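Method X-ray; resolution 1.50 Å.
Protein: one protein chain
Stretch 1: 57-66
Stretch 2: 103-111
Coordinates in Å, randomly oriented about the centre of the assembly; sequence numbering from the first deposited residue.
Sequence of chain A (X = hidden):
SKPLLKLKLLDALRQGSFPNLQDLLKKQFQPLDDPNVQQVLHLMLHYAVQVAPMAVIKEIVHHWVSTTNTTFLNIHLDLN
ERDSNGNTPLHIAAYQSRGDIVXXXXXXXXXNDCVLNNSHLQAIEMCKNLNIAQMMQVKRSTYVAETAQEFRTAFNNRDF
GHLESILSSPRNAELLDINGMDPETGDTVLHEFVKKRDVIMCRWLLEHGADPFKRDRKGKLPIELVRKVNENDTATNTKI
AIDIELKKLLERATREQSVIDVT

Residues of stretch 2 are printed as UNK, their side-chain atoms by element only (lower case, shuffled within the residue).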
# COMPACT_ATOMS: atom_id res chain seq x y z
N ILE A 57 3.46 17.26 -15.19
CA ILE A 57 3.17 16.35 -14.09
C ILE A 57 3.95 15.05 -14.26
O ILE A 57 4.53 14.52 -13.31
CB ILE A 57 1.66 16.08 -14.01
CG1 ILE A 57 0.95 17.37 -13.58
CG2 ILE A 57 1.36 14.93 -13.04
CD1 ILE A 57 -0.53 17.37 -13.81
N LYS A 58 3.98 14.53 -15.49
CA LYS A 58 4.70 13.30 -15.74
C LYS A 58 6.19 13.45 -15.47
O LYS A 58 6.81 12.57 -14.86
CB LYS A 58 4.50 12.83 -17.18
CG LYS A 58 5.27 11.57 -17.46
CD LYS A 58 5.26 11.19 -18.91
CE LYS A 58 6.28 10.09 -19.16
NZ LYS A 58 6.46 9.79 -20.58
N GLU A 59 6.79 14.54 -15.93
CA GLU A 59 8.21 14.77 -15.72
C GLU A 59 8.54 14.87 -14.23
O GLU A 59 9.56 14.36 -13.79
CB GLU A 59 8.68 16.03 -16.44
CG GLU A 59 8.60 15.99 -17.96
CD GLU A 59 9.41 14.86 -18.57
OE1 GLU A 59 10.51 14.57 -18.07
OE2 GLU A 59 8.94 14.28 -19.57
N ILE A 60 7.69 15.55 -13.47
CA ILE A 60 7.91 15.69 -12.04
C ILE A 60 7.95 14.32 -11.37
O ILE A 60 8.85 14.01 -10.60
CB ILE A 60 6.80 16.54 -11.39
CG1 ILE A 60 6.95 18.01 -11.79
CG2 ILE A 60 6.84 16.40 -9.87
CD1 ILE A 60 5.80 18.88 -11.34
N VAL A 61 6.97 13.48 -11.70
CA VAL A 61 6.90 12.15 -11.12
C VAL A 61 8.04 11.23 -11.54
O VAL A 61 8.65 10.57 -10.70
CB VAL A 61 5.54 11.48 -11.45
CG1 VAL A 61 5.56 10.02 -11.04
CG2 VAL A 61 4.41 12.22 -10.73
N HIS A 62 8.35 11.21 -12.83
CA HIS A 62 9.42 10.34 -13.31
C HIS A 62 10.81 10.79 -12.88
O HIS A 62 11.72 9.96 -12.75
CB HIS A 62 9.35 10.20 -14.83
CG HIS A 62 8.21 9.37 -15.30
ND1 HIS A 62 7.99 8.08 -14.86
CD2 HIS A 62 7.21 9.64 -16.18
CE1 HIS A 62 6.91 7.59 -15.45
NE2 HIS A 62 6.42 8.52 -16.25
N HIS A 63 10.98 12.08 -12.63
CA HIS A 63 12.27 12.61 -12.21
C HIS A 63 12.55 12.54 -10.72
O HIS A 63 13.65 12.16 -10.31
CB HIS A 63 12.41 14.09 -12.60
CG HIS A 63 12.89 14.32 -13.99
ND1 HIS A 63 12.08 14.18 -15.10
CD2 HIS A 63 14.11 14.70 -14.47
CE1 HIS A 63 12.77 14.45 -16.19
NE2 HIS A 63 14.00 14.77 -15.84
N TRP A 64 11.55 12.87 -9.91
CA TRP A 64 11.77 12.96 -8.47
C TRP A 64 11.05 12.07 -7.47
O TRP A 64 11.09 12.34 -6.27
CB TRP A 64 11.58 14.43 -8.08
CG TRP A 64 12.44 15.33 -8.92
CD1 TRP A 64 13.77 15.16 -9.19
CD2 TRP A 64 12.04 16.52 -9.61
NE1 TRP A 64 14.22 16.18 -10.00
CE2 TRP A 64 13.18 17.02 -10.28
CE3 TRP A 64 10.83 17.22 -9.74
CZ2 TRP A 64 13.15 18.19 -11.05
CZ3 TRP A 64 10.80 18.38 -10.51
CH2 TRP A 64 11.96 18.85 -11.15
N VAL A 65 10.41 11.00 -7.93
CA VAL A 65 9.69 10.11 -7.02
C VAL A 65 10.44 8.81 -6.67
O VAL A 65 10.51 8.44 -5.50
CB VAL A 65 8.28 9.78 -7.59
CG1 VAL A 65 7.62 8.68 -6.77
CG2 VAL A 65 7.42 11.03 -7.57
N SER A 66 10.99 8.13 -7.66
CA SER A 66 11.70 6.87 -7.42
C SER A 66 12.93 7.01 -6.53
O SER A 66 13.87 7.75 -6.85
CB SER A 66 12.09 6.22 -8.75
OG SER A 66 12.94 7.07 -9.51
N UNK A 103 -5.63 8.51 -13.73
CA UNK A 103 -5.22 7.24 -14.31
C UNK A 103 -3.70 7.06 -14.24
O UNK A 103 -3.22 5.97 -13.94
c UNK A 103 -5.69 7.14 -15.75
N UNK A 104 -2.97 8.13 -14.52
CA UNK A 104 -1.51 8.08 -14.47
C UNK A 104 -1.03 7.75 -13.06
O UNK A 104 -0.21 6.87 -12.87
c UNK A 104 -0.92 9.43 -14.92
c UNK A 104 1.05 10.47 -13.76
c UNK A 104 1.46 8.76 -15.38
c UNK A 104 3.31 9.80 -14.24
c UNK A 104 2.42 10.60 -13.54
c UNK A 104 0.56 9.55 -14.69
c UNK A 104 2.83 8.88 -15.17
N UNK A 105 -1.56 8.47 -12.08
CA UNK A 105 -1.16 8.21 -10.70
C UNK A 105 -1.49 6.78 -10.26
O UNK A 105 -0.68 6.13 -9.59
c UNK A 105 -1.37 10.68 -9.89
c UNK A 105 -1.83 9.22 -9.76
c UNK A 105 0.10 10.81 -9.50
c UNK A 105 -2.24 11.56 -9.00
N UNK A 106 -2.66 6.28 -10.65
CA UNK A 106 -3.05 4.93 -10.28
C UNK A 106 -2.17 3.85 -10.91
O UNK A 106 -2.17 2.71 -10.45
c UNK A 106 -5.53 5.40 -9.74
c UNK A 106 -6.94 5.19 -10.23
c UNK A 106 -4.52 4.68 -10.64
c UNK A 106 -5.38 4.88 -8.32
N UNK A 107 -1.41 4.22 -11.94
CA UNK A 107 -0.52 3.25 -12.59
C UNK A 107 0.89 3.28 -12.02
O UNK A 107 1.74 2.50 -12.44
c UNK A 107 -1.72 3.10 -14.83
c UNK A 107 -0.45 3.50 -14.10
o UNK A 107 -2.42 2.18 -14.35
o UNK A 107 -2.00 3.69 -15.89
N UNK A 108 1.15 4.17 -11.07
CA UNK A 108 2.49 4.26 -10.49
C UNK A 108 2.75 3.22 -9.42
O UNK A 108 1.87 2.89 -8.63
c UNK A 108 2.56 6.76 -10.95
n UNK A 108 2.59 6.26 -13.31
o UNK A 108 4.55 6.38 -12.22
c UNK A 108 3.32 6.45 -12.22
c UNK A 108 2.72 5.66 -9.91
N UNK A 109 3.97 2.68 -9.38
CA UNK A 109 4.39 1.65 -8.42
C UNK A 109 4.15 1.97 -6.94
O UNK A 109 3.76 1.09 -6.18
c UNK A 109 5.95 1.76 -10.18
c UNK A 109 5.06 2.97 -10.33
c UNK A 109 5.88 1.49 -8.72
N UNK A 110 4.37 3.22 -6.55
CA UNK A 110 4.21 3.60 -5.14
C UNK A 110 2.90 4.26 -4.75
O UNK A 110 2.77 4.73 -3.62
c UNK A 110 5.35 4.54 -4.70
c UNK A 110 6.70 3.91 -4.97
o UNK A 110 5.25 5.78 -5.42
N UNK A 111 1.93 4.30 -5.65
CA UNK A 111 0.66 4.94 -5.33
C UNK A 111 -0.10 4.20 -4.23
O UNK A 111 -0.05 2.98 -4.13
c UNK A 111 -0.86 3.69 -6.93
c UNK A 111 -1.37 6.07 -6.34
c UNK A 111 -0.88 7.50 -6.24
c UNK A 111 -0.25 5.05 -6.59

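Position 103 carries a single carbon, CB, and lies out of reach of stretch 1; one carbon and nothing more is alanine, Ala103.

Position 104 has one carbon followed by a closed ring of six carbons. Its CA-to-CB bond points toward stretch 1, and the ring meets Ile57, Lys58, Val61 and His62. This is phenylalanine, Phe104, with chi1 in t. Its CE2 lies 3.8 Å from Val61 CG2, its CZ 4.1 Å from Lys58 CA, and its CE1 3.8 Å from His62 NE2.

Position 105 shows four carbons forked at the second, the mark of leucine. Leu105 leaves CA sideways; its end comes nearer to stretch 1 but stops short of contact.

Position 106 repeats the pattern, four carbons forked at the second, yet is out of reach: Leu106, buried.

At position 107 two carbons end in two oxygens, a short carboxylate. Asp107 is exposed and turned to no partner in stretch 1; its OD1 is hydrogen-bonded elsewhere in the structure.

Position 108 has three carbons, the third bearing one oxygen and one nitrogen, and it approaches Val61 and His62. The amide makes it glutamine, Gln108. Its NE2 donates to Phe104 O at 2.9 Å, folding the side chain back onto the backbone of Phe104, while OE1 sits 4.0 Å from Val61 CG1 and 4.2 Å from His62 CE1, neither a hydrogen bond.

Position 109 closes three carbons onto its own backbone nitrogen and touches nothing in stretch 1. It is proline, Pro109, inside the type I turn that runs from Gln108 to position 111.

Position 110 forks at its first carbon into one oxygen and one carbon, and reaches Val65: threonine, Thr110, whose OG1 is 4.0 Å from Val65 CG1.

Position 111 has four carbons forked at the first, one arm two carbons long. That is isoleucine, Ile111, buried but out of reach of stretch 1; its N closes the turn onto Gln108 O at 3.3 Å.

The contact works without a single hydrogen bond between the stretches. Phe104 has the largest covered area of any residue here: it turns its edge toward the face of His62, centroids 5.6 Å apart and planes at 71°, and the same ring packs on Val61. Ile57, Lys58, Val61 and His62 recur at helical spacing, so one side of the helix receives the ring and the amide; Val65, four residues after Val61, meets Thr110. Gln108 NE2 is satisfied on Phe104 O within its own stretch, and the contact across rests on packing.

Stretch 2 103-111: AFLLDQPTI
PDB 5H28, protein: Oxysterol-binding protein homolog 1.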